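Local coordinates for protein FMN-dependent nitronate monooxygenase (Shewanella oneidensis, PDB 5LSM) that probably oxidises propionate 3-nitronate with molecular oxygen, using a bound flavin mononucleotide, as a class I nitronate monooxygenase, at residues Ala293-Phe297 and Pro298-Ser302; Arg332-Ala336 and Ala337-Arg341. One frame throughout, in Å; residues are numbered along the deposited sequence.

In the fold
Contacts 1 and 2 are both local, each bringing a loop round to the start of a helix: helix 301-313 for residues 293-302 and helix 336-342 for residues 332-341. They share no element, and their centres lie about 35 Å apart on opposite sides of the chain's centre. Both are partly buried, but contact 2 has the more exposed residues. Both use backbone carbonyls: contact 1 to close turns beside an aromatic ring on a cis-proline and aliphatic groups against helix 80-89, with the side chain of Phe297 about 9 Å from the bound flavin; contact 2 to begin a helix, where a doubly gripped carbonyl lies among buried residues and an Asp–Arg salt bridge on the outer surface.

Contact 1 of 2, residues Ala293-Phe297 and Pro298-Ser302; sequences AVPDF and PLASS
Leu299 N donates to Asp296 O at 2.8 Å, with an N-H...O angle of 158° and the donor in the carbonyl plane on a lone pair, which closes a tight turn across Phe297 and Pro298. Within that turn the ring of Phe297 lies against Pro298. CB of the proline stands 3.9 Å from the ring centroid, nearly on the ring normal, so this is a CH-pi contact over the face rather than at the edge. The ring reaches this place because CG is anti to the backbone N (chi1 180°), beside the carbonyl carbon that leads into the proline. The peptide bond before Pro298 is cis, and together with the backbone angles of both residues and the closing bond it identifies a type VIa beta turn, in which an aromatic residue before cis-proline commonly stacks on the proline ring. A type I turn from Pro298 to Ser301 follows at once and feeds the chain into helix 301-313. Ser302 OG donates to Leu299 O at 2.8 Å, and the same carbonyl also takes Ser302 N. Ser301 OG approaches Pro298 O at 3.2 Å from above the carbonyl plane. On the apolar side, Val294 CG1 presses on Ala300 CB at 3.3 Å, while Pro295 CG lies 4.0 Å from that same Ala300 CB and Pro295 CB lies 4.0 Å from Leu299 CB. Trp86 and Gln83 of helix 80-89 cover Pro295. Phe297 meets His73, Phe133 and His182 edge-to-face, its side chain about 9 Å from the bound flavin mononucleotide.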
loop_
_atom_site.group_PDB
_atom_site.type_symbol
_atom_site.label_atom_id
_atom_site.label_comp_id
_atom_site.label_asym_id
_atom_site.label_seq_id
_atom_site.Cartn_x
_atom_site.Cartn_y
_atom_site.Cartn_z
ATOM N N ALA A 293 5.678 -21.293 10.101
ATOM C CA ALA A 293 5.699 -22.244 11.234
ATOM C C ALA A 293 4.957 -21.776 12.508
ATOM O O ALA A 293 4.761 -22.558 13.424
ATOM C CB ALA A 293 7.143 -22.574 11.583
ATOM N N VAL A 294 4.580 -20.504 12.569
ATOM C CA VAL A 294 3.867 -19.951 13.713
ATOM C C VAL A 294 2.463 -20.544 13.852
ATOM O O VAL A 294 1.752 -20.686 12.878
ATOM C CB VAL A 294 3.742 -18.429 13.580
ATOM C CG1 VAL A 294 3.112 -17.818 14.825
ATOM C CG2 VAL A 294 5.116 -17.827 13.321
ATOM N N PRO A 295 2.057 -20.882 15.081
ATOM C CA PRO A 295 0.718 -21.426 15.239
ATOM C C PRO A 295 -0.405 -20.445 14.891
ATOM O O PRO A 295 -0.226 -19.219 14.938
ATOM C CB PRO A 295 0.653 -21.812 16.726
ATOM C CG PRO A 295 1.826 -21.164 17.370
ATOM C CD PRO A 295 2.857 -21.007 16.314
ATOM N N ASP A 296 -1.581 -21.002 14.630
ATOM C CA ASP A 296 -2.741 -20.208 14.288
ATOM C C ASP A 296 -3.107 -19.219 15.394
ATOM O O ASP A 296 -2.843 -19.450 16.566
ATOM C CB ASP A 296 -3.928 -21.111 13.977
ATOM C CG ASP A 296 -3.740 -21.896 12.699
ATOM O OD1 ASP A 296 -2.915 -21.476 11.860
ATOM O OD2 ASP A 296 -4.426 -22.931 12.538
ATOM N N PHE A 297 -3.618 -18.073 14.962
ATOM C CA PHE A 297 -4.150 -17.028 15.821
ATOM C C PHE A 297 -5.280 -17.546 16.732
ATOM O O PHE A 297 -6.205 -18.194 16.249
ATOM C CB PHE A 297 -4.674 -15.909 14.907
ATOM C CG PHE A 297 -5.256 -14.755 15.631
ATOM C CD1 PHE A 297 -4.433 -13.773 16.162
ATOM C CD2 PHE A 297 -6.630 -14.661 15.815
ATOM C CE1 PHE A 297 -4.964 -12.714 16.876
ATOM C CE2 PHE A 297 -7.178 -13.588 16.501
ATOM C CZ PHE A 297 -6.341 -12.611 17.030
ATOM N N PRO A 298 -5.236 -17.219 18.045
ATOM C CA PRO A 298 -4.269 -16.365 18.737
ATOM C C PRO A 298 -3.196 -17.103 19.556
ATOM O O PRO A 298 -2.688 -16.555 20.540
ATOM C CB PRO A 298 -5.160 -15.561 19.686
ATOM C CG PRO A 298 -6.209 -16.536 20.072
ATOM C CD PRO A 298 -6.464 -17.374 18.846
ATOM N N LEU A 299 -2.788 -18.285 19.117
ATOM C CA LEU A 299 -1.999 -19.150 19.984
ATOM C C LEU A 299 -0.570 -18.641 20.197
ATOM O O LEU A 299 -0.042 -18.743 21.296
ATOM C CB LEU A 299 -2.019 -20.586 19.468
ATOM C CG LEU A 299 -3.439 -21.151 19.431
ATOM C CD1 LEU A 299 -3.504 -22.498 18.744
ATOM C CD2 LEU A 299 -4.055 -21.212 20.829
ATOM N N ALA A 300 -0.024 -17.945 19.211
ATOM C CA ALA A 300 1.411 -17.651 19.179
ATOM C C ALA A 300 1.871 -16.662 20.250
ATOM O O ALA A 300 3.044 -16.658 20.615
ATOM C CB ALA A 300 1.813 -17.147 17.802
ATOM N N SER A 301 0.951 -15.854 20.770
ATOM C CA SER A 301 1.275 -14.892 21.832
ATOM C C SER A 301 1.897 -15.565 23.039
ATOM O O SER A 301 2.820 -15.028 23.638
ATOM C CB SER A 301 0.026 -14.122 22.286
ATOM O OG SER A 301 -0.874 -13.975 21.213
ATOM N N SER A 302 1.373 -16.722 23.416
ATOM C CA SER A 302 1.850 -17.394 24.615
ATOM C C SER A 302 3.364 -17.670 24.541
ATOM O O SER A 302 4.078 -17.458 25.531
ATOM C CB SER A 302 1.074 -18.686 24.847
ATOM O OG SER A 302 1.184 -19.532 23.726
#

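Contact 2 of 2, residues Arg332-Ala336 and Ala337-Arg341; sequences RAIPA and ADLTR
Leu339 N donates to Pro335 O at 2.9 Å in the carbonyl plane, with Pro335 at the N-cap position. Ala336 O is gripped twice: Thr340 N reaches it at 2.7 Å and Thr340 OG1 at 2.9 Å, from opposite faces of the carbonyl plane. The hydroxyl can turn back along the helix because OG1 sits beside the backbone N, anti to the carbonyl carbon (chi1 -66°). It also bonds to Tyr241 OH, so a valine here would probably remove the second grip on Ala336 O and leave the Tyr241 hydroxyl without this partner. Glu246 OE1 accepts from Ala336 N, an amide of the first helical turn. Charged groups meet on the exposed side, where Arg341 NH1 pairs with Asp338 OD1 at 3.3 Å, the carboxylate oxygen lying in plane at the guanidinium edge. The other oxygen, Asp338 OD2, lies over one face of the Pro335 ring, nearest CG at 3.2 Å. Apolar contacts join the loop to the first turn: Ile334 CD1 lies 4.1 Å from Leu339 CD1, and Arg332 CD approaches that same methyl at 4.0 Å. Ile334 CD1 also stands 3.9 Å over the centre of the Arg332 guanidinium face, which lays the arginine's flat end across the isoleucine. In this TIM-barrel family protein, helix 336-342 rests on helix 26-35 through Leu28, Val32 and Ala35, with Ala336 and Leu339 set against Tyr241 and Cys244 in the loop that follows strand 234-237.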
loop_
_atom_site.group_PDB
_atom_site.type_symbol
_atom_site.label_atom_id
_atom_site.label_comp_id
_atom_site.label_asym_id
_atom_site.label_seq_id
_atom_site.Cartn_x
_atom_site.Cartn_y
_atom_site.Cartn_z
ATOM N N ARG A 332 1.475 12.975 18.105
ATOM C CA ARG A 332 1.779 14.179 18.858
ATOM C C ARG A 332 1.373 13.940 20.308
ATOM O O ARG A 332 0.346 13.307 20.578
ATOM C CB ARG A 332 0.979 15.360 18.309
ATOM C CG ARG A 332 1.278 15.748 16.860
ATOM C CD ARG A 332 0.386 16.911 16.417
ATOM N NE ARG A 332 0.606 18.117 17.219
ATOM C CZ ARG A 332 -0.043 19.271 17.055
ATOM N NH1 ARG A 332 -0.946 19.411 16.108
ATOM N NH2 ARG A 332 0.223 20.298 17.840
ATOM N N ALA A 333 2.163 14.448 21.242
ATOM C CA ALA A 333 1.850 14.288 22.665
ATOM C C ALA A 333 0.980 15.448 23.168
ATOM O O ALA A 333 1.371 16.163 24.074
ATOM C CB ALA A 333 3.140 14.177 23.486
ATOM N N ILE A 334 -0.190 15.630 22.556
ATOM C CA ILE A 334 -1.171 16.581 23.039
ATOM C C ILE A 334 -2.495 15.892 23.344
ATOM O O ILE A 334 -2.712 14.784 22.906
ATOM C CB ILE A 334 -1.397 17.714 22.032
ATOM C CG1 ILE A 334 -1.841 17.151 20.686
ATOM C CG2 ILE A 334 -0.122 18.540 21.887
ATOM C CD1 ILE A 334 -2.590 18.151 19.855
ATOM N N PRO A 335 -3.377 16.544 24.128
ATOM C CA PRO A 335 -4.629 15.882 24.464
ATOM C C PRO A 335 -5.410 15.443 23.234
ATOM O O PRO A 335 -5.527 16.206 22.277
ATOM C CB PRO A 335 -5.402 16.958 25.240
ATOM C CG PRO A 335 -4.338 17.806 25.856
ATOM C CD PRO A 335 -3.190 17.803 24.883
ATOM N N ALA A 336 -5.951 14.218 23.288
ATOM C CA ALA A 336 -6.655 13.580 22.162
ATOM C C ALA A 336 -7.846 14.391 21.667
ATOM O O ALA A 336 -8.186 14.356 20.473
ATOM C CB ALA A 336 -7.128 12.194 22.562
ATOM N N ALA A 337 -8.520 15.069 22.583
ATOM C CA ALA A 337 -9.591 15.988 22.180
ATOM C C ALA A 337 -9.046 17.119 21.291
ATOM O O ALA A 337 -9.598 17.388 20.219
ATOM C CB ALA A 337 -10.292 16.549 23.405
ATOM N N ASP A 338 -7.930 17.725 21.703
ATOM C CA ASP A 338 -7.250 18.746 20.892
ATOM C C ASP A 338 -6.857 18.180 19.531
ATOM O O ASP A 338 -7.089 18.811 18.484
ATOM C CB ASP A 338 -5.976 19.270 21.586
ATOM C CG ASP A 338 -6.264 20.055 22.884
ATOM O OD1 ASP A 338 -7.315 20.726 22.977
ATOM O OD2 ASP A 338 -5.387 20.049 23.787
ATOM N N LEU A 339 -6.292 16.973 19.553
ATOM C CA LEU A 339 -5.852 16.284 18.318
ATOM C C LEU A 339 -7.028 15.936 17.404
ATOM O O LEU A 339 -6.956 16.130 16.188
ATOM C CB LEU A 339 -5.074 15.016 18.677
ATOM C CG LEU A 339 -4.263 14.343 17.591
ATOM C CD1 LEU A 339 -3.223 15.261 16.969
ATOM C CD2 LEU A 339 -3.595 13.119 18.178
ATOM N N THR A 340 -8.128 15.474 17.987
ATOM C CA THR A 340 -9.327 15.175 17.195
ATOM C C THR A 340 -9.827 16.379 16.412
ATOM O O THR A 340 -10.249 16.239 15.262
ATOM C CB THR A 340 -10.464 14.615 18.058
ATOM O OG1 THR A 340 -10.074 13.331 18.580
ATOM C CG2 THR A 340 -11.721 14.465 17.247
ATOM N N ARG A 341 -9.708 17.561 17.002
ATOM C CA ARG A 341 -9.998 18.810 16.301
ATOM C C ARG A 341 -8.951 19.220 15.247
ATOM O O ARG A 341 -9.314 19.845 14.261
ATOM C CB ARG A 341 -10.170 19.954 17.307
ATOM C CG ARG A 341 -11.375 19.829 18.221
ATOM C CD ARG A 341 -11.327 20.827 19.381
ATOM N NE ARG A 341 -12.132 20.308 20.483
ATOM C CZ ARG A 341 -11.678 19.956 21.683
ATOM N NH1 ARG A 341 -10.440 20.240 22.075
ATOM N NH2 ARG A 341 -12.511 19.367 22.531
#